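Local coordinates for Lmo0812 protein (Listeria monocytogenes serovar 1/2a, PDB 4YF1), which probably acts as an HD-domain pyrophosphohydrolase, with a tentatively assigned guanosine-3',5'-bis(diphosphate) 3'-diphosphatase activity, at residues Asp71-Thr75 with Phe76-Val80; Gly164-Pro167 with Ser168-Pro171. All blocks are in the same frame, centred on the assembly; numbering follows the deposited sequence.

Overall arrangement
Both contacts are local turns of the chain in an all-helical protein. Contact 1 joins the end of helix 69-76 to the start of helix 78-87 within the HD domain, and contact 2 folds the loop between helices 147-160 and 172-184. Their centres are 28 Å apart and their nearest atoms about 16 Å. The side chain of Ile72 in contact 1 lies about 8 Å from the sodium ion bound at Val62, Thr65 and Met67. Contact 1 also meets the second subunit: Thr75 packs on Asp60 of that chain, part of a group (His35, His59, Asp60, Asp120) resembling an HD-type metal site, with no metal bound here. Contact 2 touches no other chain of the assembly.

Contact 1: Asp71-Thr75 with Phe76-Val80; sequences DIRAT and FGDEV
Helix 69-76 ends where Phe76 N donates to Ile72 O, the i to i+4 bond of a helix, at 2.8 Å. The next amide is held loosely: Gly77 N makes two weak bonds, to Arg73 O (3.0 Å) and, longer, to Ile72 O (3.4 Å). Gly77 then leaves the helix with phi 95°, where a beta carbon would collide with the carbonyl oxygen of Phe76, and serves at once as N-cap of helix 78-87. Glycine therefore suits this sharp helix-to-helix corner.

Arg73 and Asp78 form a salt bridge across the corner. The arginine side chain runs extended from CG to NE, and NH1 reaches Asp78 OD1 at 2.9 Å in a nearly straight bond (162°). The oxygen lies in the guanidinium plane but is itself approached from above the carboxylate plane, the two planes being 40° apart. Asp82 takes NH2 and Asp69 takes NE, so three carboxylates share the one guanidinium.

On the apolar side, Thr75 CG2, anti to its own backbone N, sits over one face of the Phe76 ring, 4.0 Å from the ring centroid, in a CH-pi contact. The branch methyl Ile72 CG2 touches both Phe76 CD2 and Val80 CG1 at 4.1 Å, bridging the two helices with compact hydrocarbon.

Apolar residues suit these three buried places because they face helix 50-64, Ile72 resting on Val62 and Phe76 and Val80 on Leu58, while Phe76 also packs on Pro36 of the second subunit.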
loop_
_atom_site.group_PDB
_atom_site.type_symbol
_atom_site.label_atom_id
_atom_site.label_comp_id
_atom_site.label_asym_id
_atom_site.label_seq_id
_atom_site.Cartn_x
_atom_site.Cartn_y
_atom_site.Cartn_z
ATOM N N ASP A 71 5.832 3.642 13.306
ATOM C CA ASP A 71 6.221 2.607 12.322
ATOM C C ASP A 71 6.078 3.151 10.892
ATOM O O ASP A 71 6.972 2.969 10.063
ATOM C CB ASP A 71 5.362 1.351 12.461
ATOM C CG ASP A 71 5.528 0.655 13.801
ATOM O OD1 ASP A 71 6.661 0.620 14.329
ATOM O OD2 ASP A 71 4.523 0.102 14.307
ATOM N N ILE A 72 4.962 3.828 10.600
ATOM C CA ILE A 72 4.783 4.404 9.255
ATOM C C ILE A 72 5.854 5.443 8.930
ATOM O O ILE A 72 6.384 5.440 7.825
ATOM C CB ILE A 72 3.375 4.999 9.057
ATOM C CG1 ILE A 72 2.349 3.873 9.183
ATOM C CG2 ILE A 72 3.244 5.657 7.677
ATOM C CD1 ILE A 72 0.928 4.311 8.997
ATOM N N ARG A 73 6.178 6.320 9.886
ATOM C CA ARG A 73 7.206 7.348 9.662
ATOM C C ARG A 73 8.548 6.754 9.374
ATOM O O ARG A 73 9.229 7.226 8.483
ATOM C CB ARG A 73 7.368 8.302 10.858
ATOM C CG ARG A 73 6.225 9.253 10.982
ATOM C CD ARG A 73 6.269 10.194 12.179
ATOM N NE ARG A 73 4.904 10.682 12.261
ATOM C CZ ARG A 73 4.379 11.621 11.469
ATOM N NH1 ARG A 73 5.122 12.302 10.594
ATOM N NH2 ARG A 73 3.088 11.900 11.590
ATOM N N ALA A 74 8.927 5.738 10.149
ATOM C CA ALA A 74 10.231 5.080 9.997
ATOM C C ALA A 74 10.399 4.401 8.646
ATOM O O ALA A 74 11.458 4.485 8.058
ATOM C CB ALA A 74 10.447 4.055 11.109
ATOM N N THR A 75 9.341 3.751 8.156
ATOM C CA THR A 75 9.404 3.014 6.877
ATOM C C THR A 75 9.029 3.815 5.623
ATOM O O THR A 75 9.737 3.747 4.616
ATOM C CB THR A 75 8.531 1.754 6.957
ATOM O OG1 THR A 75 9.021 0.924 8.019
ATOM C CG2 THR A 75 8.590 0.968 5.664
ATOM N N PHE A 76 7.942 4.581 5.699
ATOM C CA PHE A 76 7.415 5.346 4.552
ATOM C C PHE A 76 7.684 6.850 4.558
ATOM O O PHE A 76 7.417 7.520 3.561
ATOM C CB PHE A 76 5.900 5.129 4.473
ATOM C CG PHE A 76 5.507 3.692 4.262
ATOM C CD1 PHE A 76 5.501 3.138 2.979
ATOM C CD2 PHE A 76 5.135 2.896 5.328
ATOM C CE1 PHE A 76 5.141 1.816 2.778
ATOM C CE2 PHE A 76 4.772 1.569 5.134
ATOM C CZ PHE A 76 4.782 1.025 3.857
ATOM N N GLY A 77 8.151 7.388 5.679
ATOM C CA GLY A 77 8.456 8.814 5.784
ATOM C C GLY A 77 7.326 9.645 6.363
ATOM O O GLY A 77 6.181 9.170 6.538
ATOM N N ASP A 78 7.653 10.899 6.642
ATOM C CA ASP A 78 6.721 11.839 7.249
ATOM C C ASP A 78 5.513 12.237 6.394
ATOM O O ASP A 78 4.418 12.371 6.946
ATOM C CB ASP A 78 7.452 13.101 7.726
ATOM C CG ASP A 78 8.340 12.858 8.963
ATOM O OD1 ASP A 78 7.952 12.138 9.918
ATOM O OD2 ASP A 78 9.429 13.457 9.001
ATOM N N GLU A 79 5.692 12.414 5.079
ATOM C CA GLU A 79 4.589 12.822 4.208
ATOM C C GLU A 79 3.455 11.801 4.231
ATOM O O GLU A 79 2.291 12.168 4.421
ATOM C CB GLU A 79 5.018 13.029 2.750
ATOM C CG GLU A 79 5.823 14.281 2.488
ATOM C CD GLU A 79 5.964 14.583 0.995
ATOM O OE1 GLU A 79 7.118 14.736 0.523
ATOM O OE2 GLU A 79 4.935 14.640 0.290
ATOM N N VAL A 80 3.795 10.531 4.003
ATOM C CA VAL A 80 2.792 9.460 4.076
ATOM C C VAL A 80 2.223 9.353 5.513
ATOM O O VAL A 80 1.001 9.234 5.703
ATOM C CB VAL A 80 3.396 8.135 3.598
ATOM C CG1 VAL A 80 2.491 6.954 3.900
ATOM C CG2 VAL A 80 3.703 8.222 2.110
#

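Contact 2: Gly164-Pro167 with Ser168-Pro171; sequences GLNP and SEIP
Glu169 and Asn166 close a type I beta turn, with Pro167 and Ser168 at its corners, in the loop that links helix 147-160 to helix 172-184. Glu169 N donates to Asn166 O at 3.0 Å, the i to i+3 bond of the turn.

Pro167 suits the first corner because its ring restricts phi to the range that the first corner of a type I turn uses, and because a residue here needs no amide hydrogen. Ser168 follows with helical backbone angles and brings the chain round to the glutamate.

Glu169 fastens the turn a second time. With chi1 at 65° its CG is placed between the backbone N and the carbonyl carbon, and the side chain, extended beyond CG, reaches back across the turn until the carboxylate meets the backbone before Pro167. A glutamate is long enough for this return. Its methylene CG passes 3.2 Å from Asn166 O on the way. The side-chain amide of Asn166 lies almost parallel to the carboxylate, the two planes 12° apart, although the side chains do not bond to each other.

Leu165 supplies the apolar side. Its CD2 lies against the glutamate carboxyl end, 3.9 Å from Glu169 OE2. Its other methyl, CD1, meets Ile170 CG1 at 4.1 Å, hydrocarbon on hydrocarbon, so a branched aliphatic residue suits both positions. Leu165, Glu169 and Pro171 all rest on Leu111 of helix 111-132, which ties this surface loop to the helical body.

The second clasp is nearly linear: Asn166 N points at the anti lone pair of Glu169 OE2, 2.8 Å away at 173°.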
loop_
_atom_site.group_PDB
_atom_site.type_symbol
_atom_site.label_atom_id
_atom_site.label_comp_id
_atom_site.label_asym_id
_atom_site.label_seq_id
_atom_site.Cartn_x
_atom_site.Cartn_y
_atom_site.Cartn_z
ATOM N N GLY A 164 -15.064 24.362 0.171
ATOM C CA GLY A 164 -13.796 25.028 -0.143
ATOM C C GLY A 164 -13.089 24.539 -1.387
ATOM O O GLY A 164 -12.007 25.047 -1.724
ATOM N N LEU A 165 -13.667 23.583 -2.097
ATOM C CA LEU A 165 -13.037 23.109 -3.306
ATOM C C LEU A 165 -13.581 23.847 -4.531
ATOM O O LEU A 165 -14.758 24.201 -4.587
ATOM C CB LEU A 165 -13.270 21.613 -3.479
ATOM C CG LEU A 165 -12.603 20.644 -2.508
ATOM C CD1 LEU A 165 -12.960 19.220 -2.941
ATOM C CD2 LEU A 165 -11.100 20.834 -2.465
ATOM N N ASN A 166 -12.709 24.073 -5.510
ATOM C CA ASN A 166 -13.117 24.656 -6.779
ATOM C C ASN A 166 -13.778 23.536 -7.605
ATOM O O ASN A 166 -13.349 22.382 -7.534
ATOM C CB ASN A 166 -11.903 25.218 -7.517
ATOM C CG ASN A 166 -11.238 26.357 -6.761
ATOM O OD1 ASN A 166 -11.913 27.182 -6.137
ATOM N ND2 ASN A 166 -9.913 26.423 -6.829
ATOM N N PRO A 167 -14.842 23.854 -8.365
ATOM C CA PRO A 167 -15.498 22.813 -9.171
ATOM C C PRO A 167 -14.571 21.941 -10.048
ATOM O O PRO A 167 -14.820 20.740 -10.184
ATOM C CB PRO A 167 -16.471 23.619 -10.035
ATOM C CG PRO A 167 -16.872 24.748 -9.146
ATOM C CD PRO A 167 -15.627 25.107 -8.366
ATOM N N SER A 168 -13.498 22.513 -10.585
ATOM C CA SER A 168 -12.584 21.753 -11.446
ATOM C C SER A 168 -11.728 20.691 -10.719
ATOM O O SER A 168 -11.195 19.798 -11.363
ATOM C CB SER A 168 -11.651 22.709 -12.208
ATOM O OG SER A 168 -10.726 23.329 -11.327
ATOM N N GLU A 169 -11.575 20.788 -9.400
ATOM C CA GLU A 169 -10.755 19.817 -8.668
ATOM C C GLU A 169 -11.563 18.731 -7.906
ATOM O O GLU A 169 -10.960 17.852 -7.305
ATOM C CB GLU A 169 -9.796 20.549 -7.721
ATOM C CG GLU A 169 -10.463 21.327 -6.592
ATOM C CD GLU A 169 -9.506 22.276 -5.870
ATOM O OE1 GLU A 169 -8.284 22.001 -5.858
ATOM O OE2 GLU A 169 -9.979 23.303 -5.315
ATOM N N ILE A 170 -12.895 18.786 -7.933
ATOM C CA ILE A 170 -13.706 17.747 -7.234
ATOM C C ILE A 170 -13.558 16.424 -7.986
ATOM O O ILE A 170 -13.895 16.358 -9.162
ATOM C CB ILE A 170 -15.193 18.129 -7.152
ATOM C CG1 ILE A 170 -15.343 19.407 -6.322
ATOM C CG2 ILE A 170 -16.007 16.999 -6.496
ATOM C CD1 ILE A 170 -16.705 20.054 -6.410
ATOM N N PRO A 171 -13.043 15.368 -7.323
ATOM C CA PRO A 171 -12.898 14.099 -8.066
ATOM C C PRO A 171 -14.227 13.445 -8.495
ATOM O O PRO A 171 -15.207 13.501 -7.741
ATOM C CB PRO A 171 -12.146 13.192 -7.086
ATOM C CG PRO A 171 -11.524 14.109 -6.094
ATOM C CD PRO A 171 -12.371 15.332 -6.012
#